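PDB 1ZXU: protein LURP-one-related 15 from Arabidopsis thaliana, which is of unknown function but might be related to the phospholipid scramblase and tubby-like superfamily of membrane-tethered transcription factors. Local coordinates for residues V158-G162 and E163-I167; Y197-I200 and A201-V205. All coordinates share one frame; numbering follows the deposited sequence.

Interaction 1: V158-G162 and E163-I167; sequences VVYAG and ESDAI
Tyr160 and Ile167 form an antiparallel non-hydrogen-bonded pair, CA atoms 4.4 Å apart, and their side chains lie side by side, with CG1 of Ile167 3.6 Å from CE1 of the Tyr160 ring. Val158, on the same face of the sheet, completes the cluster: its CG1 stands over one face of the Tyr160 ring, offset toward the rim, and meets CG1 of Ile167 at 3.8 Å. That methyl reaches both neighbours because it is anti to the backbone N of Val158 (chi1 -179°). Asp165 approaches the ring at its root. Its backbone O sits at the ring edge, close to the plane, 3.6 Å from Tyr160 CD1, while OD1 lies by Tyr160 CB, the carboxylate plane turned 78° from the ring. OD1 itself is engaged in a salt bridge with Arg147, whose guanidinium group also donates to Gly162 O. Beyond the paired residues, the Ala161 N-H bonds Ala166 O at 2.8 Å and an N-H...O angle of 168°; the return bond, Asp165 N to Ala161 O, is weak. Ser164 shapes the turn: its OG accepts from Ala166 N at 3.3 Å, an ST turn, and donates to Glu163 OE2 at 2.8 Å from above the carboxylate plane. The hairpin linking strands 158-161 and 167-173 therefore divides its chemistry along its length, with apolar side chains beside the strand pair and polar groups at the turn, where Arg147 probably offsets the charge of Asp165 and ties the loop to the neighbouring strand 146-149.

Interaction 2: Y197-I200 and A201-V205; sequences YAFI and ASLVV
Leu203 sets its CD1 methyl over one face of the Phe199 ring, one helical turn further on, and supplies the main side-chain contact of this stretch. The evidence for a CH-pi interaction is the position of Leu203 CD1, 4.2 Å from the ring centroid and 28° off the ring normal; the nearest ring atom is CZ, 3.7 Å from that methyl. Phe199 has CG anti to its own N (chi1 170°), a torsion that swings the ring along the helix toward Leu203. A looser apolar contact with the same spacing brings CG2 of Ile200 to 4.4 Å from CG2 of Val204.

Backbone hydrogen bonds form the second group. Successive i to i+4 bonds run from Ala201 N to Tyr197 O, Ser202 N to Ala198 O, Leu203 N to Phe199 O and Val204 N to Ile200 O; the last measures 3.0 Å with an N-H...O angle of 161°.

The side-chain hydrogen bond of Ser202 is the third. Its OG donates to Phe199 O at 2.7 Å, in the carbonyl plane and on a lone pair, so this oxygen is gripped twice, by the hydroxyl and by Leu203 N at 3.2 Å. The same OG is hydrogen-bonded to Tyr117 OH, which links the helix to strand 115-120. Replacing Ser202 by alanine removes the hydroxyl, which is likely to leave Tyr117 OH without this partner and Phe199 O with Leu203 N alone of the two donors described.

Around the helix, Phe199 meets the rings of Tyr117 and Phe146, Ile200 and Val204 pack on strands 38-43 and 187-191, and Ala201 rests on Phe65. A hydrophobic helix running through a closed antiparallel barrel is the hallmark of the tubby-like fold, the clan to which this LOR-family protein belongs.

Overall arrangement
Interaction 2 lies in the core, its centre about 2 Å from the centre of the chain, whereas interaction 1 sits on the periphery, about 15 Å out, where half of its residues are exposed. Both are local, yet one builds the central helix 197-211 and the other turns between two strands of the barrel around it. Their chemistry follows: charged groups gather at the hairpin, while the helix relies on apolar side chains and a serine hydroxyl. The two meet at Val159, which is buried: its CG1 is 3.8 Å from Leu203 CD1 and 4.2 Å from Ile200 CD1, so strand 158-161 also forms part of the wall against which the helix packs.

Interaction 1: V158-G162 and E163-I167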
loop_
_atom_site.group_PDB
_atom_site.type_symbol
_atom_site.label_atom_id
_atom_site.label_comp_id
_atom_site.label_asym_id
_atom_site.label_seq_id
_atom_site.Cartn_x
_atom_site.Cartn_y
_atom_site.Cartn_z
ATOM N N VAL A 158 0.956 -0.465 -12.118
ATOM C CA VAL A 158 -0.330 -1.168 -12.187
ATOM C C VAL A 158 -0.188 -2.339 -11.218
ATOM O O VAL A 158 0.838 -3.028 -11.212
ATOM C CB VAL A 158 -0.609 -1.713 -13.599
ATOM C CG1 VAL A 158 -1.927 -2.395 -13.591
ATOM C CG2 VAL A 158 -0.621 -0.531 -14.626
ATOM N N VAL A 159 -1.216 -2.557 -10.399
ATOM C CA VAL A 159 -1.245 -3.701 -9.499
ATOM C C VAL A 159 -2.240 -4.723 -10.086
ATOM O O VAL A 159 -3.401 -4.363 -10.382
ATOM C CB VAL A 159 -1.758 -3.303 -8.086
ATOM C CG1 VAL A 159 -1.579 -4.447 -7.099
ATOM C CG2 VAL A 159 -0.962 -2.080 -7.527
ATOM N N TYR A 160 -1.775 -5.988 -10.161
ATOM C CA TYR A 160 -2.593 -7.097 -10.684
ATOM C C TYR A 160 -2.835 -8.140 -9.631
ATOM O O TYR A 160 -1.943 -8.370 -8.772
ATOM C CB TYR A 160 -1.822 -7.792 -11.789
ATOM C CG TYR A 160 -1.503 -6.922 -12.949
ATOM C CD1 TYR A 160 -2.382 -6.839 -14.029
ATOM C CD2 TYR A 160 -0.329 -6.197 -12.977
ATOM C CE1 TYR A 160 -2.084 -6.036 -15.137
ATOM C CE2 TYR A 160 -0.016 -5.381 -14.077
ATOM C CZ TYR A 160 -0.909 -5.306 -15.132
ATOM O OH TYR A 160 -0.573 -4.519 -16.204
ATOM N N ALA A 161 -4.008 -8.795 -9.702
ATOM C CA ALA A 161 -4.314 -9.983 -8.902
ATOM C C ALA A 161 -3.583 -11.139 -9.577
ATOM O O ALA A 161 -3.546 -11.244 -10.812
ATOM C CB ALA A 161 -5.845 -10.255 -8.878
ATOM N N GLY A 162 -2.931 -11.972 -8.781
ATOM C CA GLY A 162 -2.038 -12.999 -9.319
ATOM C C GLY A 162 -2.797 -14.040 -10.156
ATOM O O GLY A 162 -2.368 -14.378 -11.265
ATOM N N GLU A 163 -3.913 -14.539 -9.629
ATOM C CA GLU A 163 -4.541 -15.776 -10.147
ATOM C C GLU A 163 -5.518 -15.561 -11.298
ATOM O O GLU A 163 -6.208 -16.503 -11.720
ATOM C CB GLU A 163 -5.256 -16.536 -9.004
ATOM C CG GLU A 163 -6.606 -15.924 -8.527
ATOM C CD GLU A 163 -6.571 -14.395 -8.445
ATOM O OE1 GLU A 163 -5.631 -13.857 -7.812
ATOM O OE2 GLU A 163 -7.467 -13.738 -9.024
ATOM N N SER A 164 -5.599 -14.323 -11.772
ATOM C CA SER A 164 -6.542 -13.938 -12.826
ATOM C C SER A 164 -5.897 -12.875 -13.683
ATOM O O SER A 164 -6.340 -12.600 -14.815
ATOM C CB SER A 164 -7.834 -13.386 -12.224
ATOM O OG SER A 164 -7.576 -12.231 -11.424
ATOM N N ASP A 165 -4.844 -12.285 -13.129
ATOM C CA ASP A 165 -4.180 -11.126 -13.696
ATOM C C ASP A 165 -5.146 -9.946 -13.931
ATOM O O ASP A 165 -4.933 -9.168 -14.860
ATOM C CB ASP A 165 -3.414 -11.457 -14.986
ATOM C CG ASP A 165 -1.920 -11.429 -14.774
ATOM O OD1 ASP A 165 -1.415 -10.376 -14.320
ATOM O OD2 ASP A 165 -1.249 -12.456 -15.051
ATOM N N ALA A 166 -6.149 -9.812 -13.068
ATOM C CA ALA A 166 -7.121 -8.703 -13.139
ATOM C C ALA A 166 -6.392 -7.472 -12.565
ATOM O O ALA A 166 -5.699 -7.612 -11.570
ATOM C CB ALA A 166 -8.317 -9.009 -12.288
ATOM N N ILE A 167 -6.568 -6.324 -13.174
ATOM C CA ILE A 167 -6.002 -5.044 -12.584
ATOM C C ILE A 167 -6.859 -4.673 -11.376
ATOM O O ILE A 167 -8.080 -4.587 -11.463
ATOM C CB ILE A 167 -6.078 -3.904 -13.581
ATOM C CG1 ILE A 167 -5.089 -4.156 -14.709
ATOM C CG2 ILE A 167 -5.714 -2.528 -12.944
ATOM C CD1 ILE A 167 -5.368 -3.255 -15.900
#

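Interaction 2: Y197-I200 and A201-V205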
loop_
_atom_site.group_PDB
_atom_site.type_symbol
_atom_site.label_atom_id
_atom_site.label_comp_id
_atom_site.label_asym_id
_atom_site.label_seq_id
_atom_site.Cartn_x
_atom_site.Cartn_y
_atom_site.Cartn_z
ATOM N N TYR A 197 -8.444 -0.769 -0.214
ATOM C CA TYR A 197 -7.611 0.423 -0.496
ATOM C C TYR A 197 -6.504 0.624 0.566
ATOM O O TYR A 197 -5.542 1.387 0.338
ATOM C CB TYR A 197 -8.470 1.690 -0.771
ATOM C CG TYR A 197 -9.180 2.322 0.435
ATOM C CD1 TYR A 197 -8.464 3.096 1.373
ATOM C CD2 TYR A 197 -10.580 2.169 0.569
ATOM C CE1 TYR A 197 -9.128 3.721 2.447
ATOM C CE2 TYR A 197 -11.240 2.790 1.641
ATOM C CZ TYR A 197 -10.487 3.540 2.570
ATOM O OH TYR A 197 -11.116 4.163 3.659
ATOM N N ALA A 198 -6.631 -0.042 1.715
ATOM C CA ALA A 198 -5.512 0.019 2.695
ATOM C C ALA A 198 -4.376 -0.834 2.157
ATOM O O ALA A 198 -3.205 -0.476 2.212
ATOM C CB ALA A 198 -5.923 -0.444 4.087
ATOM N N PHE A 199 -4.747 -1.963 1.584
ATOM C CA PHE A 199 -3.718 -2.797 0.937
ATOM C C PHE A 199 -3.004 -1.992 -0.184
ATOM O O PHE A 199 -1.776 -1.895 -0.215
ATOM C CB PHE A 199 -4.439 -4.023 0.361
ATOM C CG PHE A 199 -3.563 -4.853 -0.550
ATOM C CD1 PHE A 199 -2.301 -5.328 -0.114
ATOM C CD2 PHE A 199 -3.968 -5.095 -1.872
ATOM C CE1 PHE A 199 -1.481 -6.085 -0.945
ATOM C CE2 PHE A 199 -3.182 -5.882 -2.691
ATOM C CZ PHE A 199 -1.909 -6.358 -2.269
ATOM N N ILE A 200 -3.758 -1.375 -1.087
ATOM C CA ILE A 200 -3.112 -0.592 -2.128
ATOM C C ILE A 200 -2.246 0.591 -1.580
ATOM O O ILE A 200 -1.122 0.826 -2.043
ATOM C CB ILE A 200 -4.137 -0.088 -3.152
ATOM C CG1 ILE A 200 -4.937 -1.285 -3.721
ATOM C CG2 ILE A 200 -3.364 0.766 -4.195
ATOM C CD1 ILE A 200 -4.075 -2.330 -4.457
ATOM N N ALA A 201 -2.741 1.254 -0.536
ATOM C CA ALA A 201 -2.006 2.364 0.083
ATOM C C ALA A 201 -0.701 1.790 0.638
ATOM O O ALA A 201 0.321 2.425 0.474
ATOM C CB ALA A 201 -2.814 2.967 1.252
ATOM N N SER A 202 -0.707 0.575 1.212
ATOM C CA SER A 202 0.578 0.076 1.686
ATOM C C SER A 202 1.593 -0.171 0.566
ATOM O O SER A 202 2.821 0.010 0.738
ATOM C CB SER A 202 0.373 -1.199 2.541
ATOM O OG SER A 202 0.133 -2.303 1.681
ATOM N N LEU A 203 1.090 -0.579 -0.618
ATOM C CA LEU A 203 1.967 -0.776 -1.751
ATOM C C LEU A 203 2.567 0.545 -2.225
ATOM O O LEU A 203 3.704 0.590 -2.655
ATOM C CB LEU A 203 1.216 -1.510 -2.904
ATOM C CG LEU A 203 0.769 -2.923 -2.522
ATOM C CD1 LEU A 203 0.074 -3.567 -3.781
ATOM C CD2 LEU A 203 1.950 -3.816 -2.151
ATOM N N VAL A 204 1.739 1.605 -2.243
ATOM C CA VAL A 204 2.193 2.937 -2.607
ATOM C C VAL A 204 3.317 3.392 -1.681
ATOM O O VAL A 204 4.345 3.921 -2.148
ATOM C CB VAL A 204 1.029 3.919 -2.569
ATOM C CG1 VAL A 204 1.555 5.419 -2.694
ATOM C CG2 VAL A 204 0.015 3.537 -3.700
ATOM N N VAL A 205 3.154 3.091 -0.403
ATOM C CA VAL A 205 4.190 3.374 0.596
ATOM C C VAL A 205 5.507 2.640 0.278
ATOM O O VAL A 205 6.579 3.235 0.302
ATOM C CB VAL A 205 3.704 3.094 2.019
ATOM C CG1 VAL A 205 4.871 3.258 3.024
ATOM C CG2 VAL A 205 2.513 4.065 2.356
#